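Phosphodiesterase (Candida albicans, PDB 6CPU) is a largely helical enzyme of the phosphodiesterase family, built around a metal-binding domain of the HD superfamily. Local coordinates at residues S384-I387 against N388-R392; L551-T554 against C555-M559. All coordinates share one frame; numbering follows the deposited sequence.

Contact 1. Residues S384-I387 against N388-R392; sequences SLFI and NKVLR
Phe386 and Leu391 meet where helix 377-394 widens into a pi-type turn, which lets Leu391, five residues on, reach the Phe386 ring in addition to the contacts made four apart. The bump is the branched end of Leu391. Its CG sits over one face of the Phe386 ring, 4.1 Å from the centroid and 16° off the ring normal, a CH-pi contact displaced toward the rim. Leu391 CD1 lies above the rim of the same face, 3.5 Å from Phe386 CE2. Phe386 suits this place because a broad ring offers a leucine a face to rest on; with CG anti to the backbone N (chi1 -172°), the ring swings to the carbonyl side, toward the following turn. Val390 adds a smaller knob, its CB 3.9 Å from Phe386 CD1, approaching neither face nor edge squarely. The CD1 methyl of Leu391 also lies 3.9 Å from CD1 of Ile387, so one leucine branch sits in the corner formed by an aromatic and an aliphatic neighbour. These apolar residues belong to the buried side of the helix: Phe386 also touches Ile419, Leu391 and Ile387 touch Ile415, and Val390 packs on Phe259 and Val263. Ser384 and Asn388 are partly exposed, and polar side chains fit there; Asn388 O accepts a hydrogen bond from Arg175. The backbone records the change of pitch. Asn388 N and Lys389 N still bond four residues back, to Ser384 O and Leu385 O, whereas Val390 N makes only weak bonds, to Leu385 O and Phe386 O. Arg392 N reaches five back to Ile387 O at 2.9 Å. Leu391 N also reaches five back, donating to Phe386 O at 2.9 Å with an N-H...O angle of 169°.

Contact 2. Residues L551-T554 against C555-M559; sequences LQYT and CDIIM
The Tyr553 ring has Ile557 CD1 at its edge, near the ring plane and 4.2 Å from Tyr553 CD1, while one of its faces carries Thr554 CG2, 3.8 Å above the plane and nearer the rim than the centre. This is the N-terminal part of alpha helix 552-569, and Tyr553 and Ile557, four residues apart, run alongside each other in the same direction. A large ring suits this buried flank: it also engages Arg292 by a cation-pi contact and Trp218 edge-to-face. The other flat groups, the amide of Gln552 and the carboxylate of Asp556, have planes 53° apart and are joined by a weak bond, NE2 of Gln552 to OD1 of Asp556 at 3.5 Å. The longer, bent Gln552 reaches over to the short Asp556, and both polar groups suit this partly exposed side. Backbone bonds from Asp556, Ile557 and Ile558 each run four residues back, and Ile558 CG1 lies 3.3 Å from Thr554 O. Threonine is apt at 554 because it can pack a methyl and bond a hydroxyl at once: chi1 of 55° turns OG1 back toward Leu551. Leu551 O thus accepts twice, from Thr554 N at 3.0 Å and, in a notably short bond, from Thr554 OG1 at 2.5 Å.

Followed from the N terminus, the chain meets contact 1 within helix 377-394 and contact 2 at the start of helix 552-569, far along the chain. Each is a local contact within one helix and closes no long loop; the two stand in series, neither nesting nor crossing. Their nearest atoms are about 21 Å apart. Contact 1 borders helices 165-173, 253-264 and 411-421, and the Phe386 side chain, about 12 Å from the zinc ion, touches Val351, which follows the zinc ligand Asp350. Contact 2 sits farther from the chain's centre, against helices 525-547 and 276-292; the latter also carries the zinc ligand His278.

Contact 1. Residues S384-I387 against N388-R392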
ATOM      1  N   SER A 384      -3.435 -11.147  -6.015  1.00 17.96           N
ATOM      2  CA  SER A 384      -4.614 -11.919  -5.674  1.00 17.59           C
ATOM      3  C   SER A 384      -5.456 -11.158  -4.653  1.00 17.66           C
ATOM      4  O   SER A 384      -6.679 -11.015  -4.810  1.00 17.66           O
ATOM      5  CB  SER A 384      -4.214 -13.298  -5.166  1.00 17.27           C
ATOM      6  OG  SER A 384      -5.377 -14.098  -5.004  1.00 17.64           O
ATOM      7  N   LEU A 385      -4.807 -10.648  -3.616  1.00 18.35           N
ATOM      8  CA  LEU A 385      -5.497  -9.788  -2.648  1.00 19.39           C
ATOM      9  C   LEU A 385      -6.098  -8.537  -3.253  1.00 18.12           C
ATOM     10  O   LEU A 385      -7.240  -8.199  -2.973  1.00 16.95           O
ATOM     11  CB  LEU A 385      -4.560  -9.363  -1.511  1.00 21.98           C
ATOM     12  CG  LEU A 385      -4.755 -10.149  -0.232  1.00 25.57           C
ATOM     13  CD1 LEU A 385      -4.398 -11.604  -0.446  1.00 28.55           C
ATOM     14  CD2 LEU A 385      -3.948  -9.543   0.909  1.00 25.12           C
ATOM     15  N   PHE A 386      -5.320  -7.794  -4.030  1.00 17.27           N
ATOM     16  CA  PHE A 386      -5.824  -6.518  -4.516  1.00 17.84           C
ATOM     17  C   PHE A 386      -7.062  -6.701  -5.390  1.00 18.50           C
ATOM     18  O   PHE A 386      -8.049  -5.963  -5.256  1.00 17.68           O
ATOM     19  CB  PHE A 386      -4.742  -5.755  -5.261  1.00 17.70           C
ATOM     20  CG  PHE A 386      -5.132  -4.359  -5.634  1.00 17.35           C
ATOM     21  CD1 PHE A 386      -5.622  -3.465  -4.676  1.00 18.81           C
ATOM     22  CD2 PHE A 386      -4.977  -3.916  -6.928  1.00 18.37           C
ATOM     23  CE1 PHE A 386      -5.963  -2.160  -5.038  1.00 19.04           C
ATOM     24  CE2 PHE A 386      -5.310  -2.618  -7.289  1.00 18.97           C
ATOM     25  CZ  PHE A 386      -5.794  -1.740  -6.342  1.00 18.07           C
ATOM     26  N   ILE A 387      -7.035  -7.710  -6.252  1.00 18.83           N
ATOM     27  CA  ILE A 387      -8.187  -7.963  -7.113  1.00 19.20           C
ATOM     28  C   ILE A 387      -9.349  -8.531  -6.309  1.00 19.06           C
ATOM     29  O   ILE A 387     -10.463  -8.031  -6.402  1.00 19.13           O
ATOM     30  CB  ILE A 387      -7.868  -8.928  -8.280  1.00 19.58           C
ATOM     31  CG1 ILE A 387      -6.736  -8.385  -9.167  1.00 20.60           C
ATOM     32  CG2 ILE A 387      -9.149  -9.221  -9.084  1.00 19.42           C
ATOM     33  CD1 ILE A 387      -6.963  -6.994  -9.733  1.00 21.68           C
ATOM     34  N   ASN A 388      -9.100  -9.567  -5.507  1.00 18.43           N
ATOM     35  CA  ASN A 388     -10.196 -10.345  -4.941  1.00 18.42           C
ATOM     36  C   ASN A 388     -10.740  -9.798  -3.635  1.00 18.56           C
ATOM     37  O   ASN A 388     -11.915  -9.993  -3.330  1.00 18.81           O
ATOM     38  CB  ASN A 388      -9.782 -11.784  -4.764  1.00 19.37           C
ATOM     39  CG  ASN A 388      -9.377 -12.426  -6.078  1.00 21.09           C
ATOM     40  OD1 ASN A 388     -10.078 -12.308  -7.075  1.00 22.63           O
ATOM     41  ND2 ASN A 388      -8.264 -13.104  -6.076  1.00 22.29           N
ATOM     42  N   LYS A 389      -9.893  -9.115  -2.865  1.00 18.70           N
ATOM     43  CA  LYS A 389     -10.366  -8.473  -1.643  1.00 19.17           C
ATOM     44  C   LYS A 389     -10.826  -7.047  -1.902  1.00 19.31           C
ATOM     45  O   LYS A 389     -11.912  -6.671  -1.482  1.00 21.39           O
ATOM     46  CB  LYS A 389      -9.295  -8.490  -0.541  1.00 19.84           C
ATOM     47  CG  LYS A 389      -9.697  -7.751   0.730  1.00 20.60           C
ATOM     48  CD  LYS A 389      -8.684  -7.972   1.842  1.00 22.84           C
ATOM     49  CE  LYS A 389      -8.930  -7.056   3.038  1.00 24.70           C
ATOM     50  NZ  LYS A 389     -10.253  -7.279   3.663  1.00 24.35           N
ATOM     51  N   VAL A 390      -9.986  -6.238  -2.542  1.00 18.27           N
ATOM     52  CA  VAL A 390     -10.257  -4.811  -2.660  1.00 19.04           C
ATOM     53  C   VAL A 390     -11.167  -4.474  -3.854  1.00 18.54           C
ATOM     54  O   VAL A 390     -12.293  -4.020  -3.653  1.00 19.45           O
ATOM     55  CB  VAL A 390      -8.952  -3.984  -2.708  1.00 19.57           C
ATOM     56  CG1 VAL A 390      -9.268  -2.509  -2.886  1.00 20.89           C
ATOM     57  CG2 VAL A 390      -8.154  -4.201  -1.439  1.00 19.67           C
ATOM     58  N   LEU A 391     -10.700  -4.706  -5.075  1.00 19.39           N
ATOM     59  CA  LEU A 391     -11.419  -4.204  -6.259  1.00 19.86           C
ATOM     60  C   LEU A 391     -12.720  -4.956  -6.539  1.00 20.93           C
ATOM     61  O   LEU A 391     -13.696  -4.337  -6.961  1.00 20.28           O
ATOM     62  CB  LEU A 391     -10.516  -4.193  -7.500  1.00 20.18           C
ATOM     63  CG  LEU A 391      -9.274  -3.289  -7.453  1.00 21.21           C
ATOM     64  CD1 LEU A 391      -8.428  -3.488  -8.695  1.00 21.40           C
ATOM     65  CD2 LEU A 391      -9.660  -1.816  -7.303  1.00 23.14           C
ATOM     66  N   ARG A 392     -12.750  -6.271  -6.297  1.00 21.00           N
ATOM     67  CA  ARG A 392     -13.975  -7.062  -6.540  1.00 21.86           C
ATOM     68  C   ARG A 392     -15.153  -6.547  -5.714  1.00 22.07           C
ATOM     69  O   ARG A 392     -16.302  -6.594  -6.163  1.00 20.46           O
ATOM     70  CB  ARG A 392     -13.736  -8.553  -6.244  1.00 23.06           C
ATOM     71  CG  ARG A 392     -14.943  -9.468  -6.473  1.00 24.38           C
ATOM     72  CD  ARG A 392     -15.343  -9.498  -7.943  1.00 24.99           C
ATOM     73  NE  ARG A 392     -16.612 -10.194  -8.162  1.00 25.40           N
ATOM     74  CZ  ARG A 392     -17.830  -9.652  -8.079  1.00 25.98           C
ATOM     75  NH1 ARG A 392     -18.020  -8.379  -7.730  1.00 25.78           N
ATOM     76  NH2 ARG A 392     -18.887 -10.422  -8.331  1.00 27.61           N
TER

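Contact 2. Residues L551-T554 against C555-M559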
ATOM      1  N   LEU A 551      11.187  10.878 -19.938  1.00 40.60           N
ATOM      2  CA  LEU A 551      11.607  10.448 -18.602  1.00 41.47           C
ATOM      3  C   LEU A 551      13.116  10.546 -18.376  1.00 40.53           C
ATOM      4  O   LEU A 551      13.621  10.076 -17.352  1.00 38.10           O
ATOM      5  CB  LEU A 551      11.110   9.017 -18.327  1.00 40.83           C
ATOM      6  CG  LEU A 551       9.663   8.721 -18.758  1.00 40.73           C
ATOM      7  CD1 LEU A 551       9.265   7.309 -18.349  1.00 41.60           C
ATOM      8  CD2 LEU A 551       8.677   9.734 -18.190  1.00 41.19           C
ATOM      9  N   GLN A 552      13.834  11.190 -19.305  1.00 41.49           N
ATOM     10  CA  GLN A 552      15.294  11.321 -19.212  1.00 39.80           C
ATOM     11  C   GLN A 552      15.727  11.953 -17.889  1.00 38.15           C
ATOM     12  O   GLN A 552      16.780  11.610 -17.345  1.00 38.09           O
ATOM     13  CB  GLN A 552      15.840  12.129 -20.415  1.00 42.09           C
ATOM     14  CG  GLN A 552      17.345  12.383 -20.416  1.00 43.57           C
ATOM     15  CD  GLN A 552      18.171  11.114 -20.540  1.00 44.19           C
ATOM     16  OE1 GLN A 552      17.786  10.169 -21.229  1.00 45.86           O
ATOM     17  NE2 GLN A 552      19.321  11.091 -19.880  1.00 44.72           N
ATOM     18  N   TYR A 553      14.907  12.859 -17.358  1.00 37.57           N
ATOM     19  CA  TYR A 553      15.217  13.514 -16.093  1.00 37.38           C
ATOM     20  C   TYR A 553      15.528  12.524 -14.964  1.00 36.90           C
ATOM     21  O   TYR A 553      16.309  12.840 -14.063  1.00 35.42           O
ATOM     22  CB  TYR A 553      14.087  14.466 -15.691  1.00 39.62           C
ATOM     23  CG  TYR A 553      12.868  13.782 -15.103  1.00 39.85           C
ATOM     24  CD1 TYR A 553      12.754  13.590 -13.730  1.00 39.03           C
ATOM     25  CD2 TYR A 553      11.838  13.328 -15.917  1.00 39.18           C
ATOM     26  CE1 TYR A 553      11.641  12.965 -13.184  1.00 39.59           C
ATOM     27  CE2 TYR A 553      10.724  12.703 -15.378  1.00 39.98           C
ATOM     28  CZ  TYR A 553      10.630  12.529 -14.009  1.00 39.37           C
ATOM     29  OH  TYR A 553       9.520  11.909 -13.464  1.00 41.71           O
ATOM     30  N   THR A 554      14.926  11.327 -15.013  1.00 38.63           N
ATOM     31  CA  THR A 554      15.212  10.291 -14.014  1.00 38.91           C
ATOM     32  C   THR A 554      16.674   9.859 -14.082  1.00 38.78           C
ATOM     33  O   THR A 554      17.349   9.769 -13.057  1.00 36.26           O
ATOM     34  CB  THR A 554      14.301   9.058 -14.162  1.00 37.49           C
ATOM     35  OG1 THR A 554      14.375   8.539 -15.496  1.00 39.93           O
ATOM     36  CG2 THR A 554      12.857   9.421 -13.842  1.00 38.41           C
ATOM     37  N   CYS A 555      17.162   9.606 -15.292  1.00 42.29           N
ATOM     38  CA  CYS A 555      18.583   9.292 -15.488  1.00 45.71           C
ATOM     39  C   CYS A 555      19.490  10.432 -14.999  1.00 45.28           C
ATOM     40  O   CYS A 555      20.545  10.183 -14.406  1.00 46.56           O
ATOM     41  CB  CYS A 555      18.864   8.988 -16.958  1.00 46.62           C
ATOM     42  SG  CYS A 555      17.731   7.788 -17.691  1.00 54.73           S
ATOM     43  N   ASP A 556      19.069  11.676 -15.232  1.00 46.82           N
ATOM     44  CA  ASP A 556      19.836  12.848 -14.791  1.00 45.94           C
ATOM     45  C   ASP A 556      20.005  12.884 -13.281  1.00 46.12           C
ATOM     46  O   ASP A 556      21.103  13.160 -12.786  1.00 44.95           O
ATOM     47  CB  ASP A 556      19.182  14.155 -15.260  1.00 49.04           C
ATOM     48  CG  ASP A 556      19.074  14.255 -16.777  1.00 49.51           C
ATOM     49  OD1 ASP A 556      19.829  13.554 -17.485  1.00 49.30           O
ATOM     50  OD2 ASP A 556      18.224  15.032 -17.264  1.00 51.89           O
ATOM     51  N   ILE A 557      18.928  12.589 -12.543  1.00 44.33           N
ATOM     52  CA  ILE A 557      18.979  12.611 -11.077  1.00 42.88           C
ATOM     53  C   ILE A 557      19.732  11.405 -10.514  1.00 40.79           C
ATOM     54  O   ILE A 557      20.448  11.538  -9.523  1.00 38.47           O
ATOM     55  CB  ILE A 557      17.570  12.715 -10.436  1.00 42.83           C
ATOM     56  CG1 ILE A 557      16.888  14.024 -10.852  1.00 43.58           C
ATOM     57  CG2 ILE A 557      17.665  12.646  -8.920  1.00 42.20           C
ATOM     58  CD1 ILE A 557      15.405  14.084 -10.539  1.00 44.19           C
ATOM     59  N   ILE A 558      19.577  10.233 -11.133  1.00 44.44           N
ATOM     60  CA  ILE A 558      20.359   9.057 -10.726  1.00 45.25           C
ATOM     61  C   ILE A 558      21.857   9.367 -10.758  1.00 45.47           C
ATOM     62  O   ILE A 558      22.580   9.075  -9.803  1.00 43.84           O
ATOM     63  CB  ILE A 558      20.084   7.828 -11.615  1.00 47.07           C
ATOM     64  CG1 ILE A 558      18.668   7.299 -11.377  1.00 48.19           C
ATOM     65  CG2 ILE A 558      21.086   6.714 -11.312  1.00 47.37           C
ATOM     66  CD1 ILE A 558      18.143   6.448 -12.515  1.00 49.64           C
ATOM     67  N   MET A 559      22.313   9.970 -11.852  1.00 48.83           N
ATOM     68  CA  MET A 559      23.731  10.321 -11.991  1.00 52.27           C
ATOM     69  C   MET A 559      24.163  11.318 -10.912  1.00 50.73           C
ATOM     70  O   MET A 559      25.152  11.086 -10.217  1.00 46.80           O
ATOM     71  CB  MET A 559      24.027  10.874 -13.388  1.00 56.21           C
ATOM     72  CG  MET A 559      25.515  10.964 -13.711  1.00 60.11           C
ATOM     73  SD  MET A 559      26.310   9.350 -13.872  1.00 64.84           S
ATOM     74  CE  MET A 559      25.888   8.949 -15.569  1.00 65.01           C
TER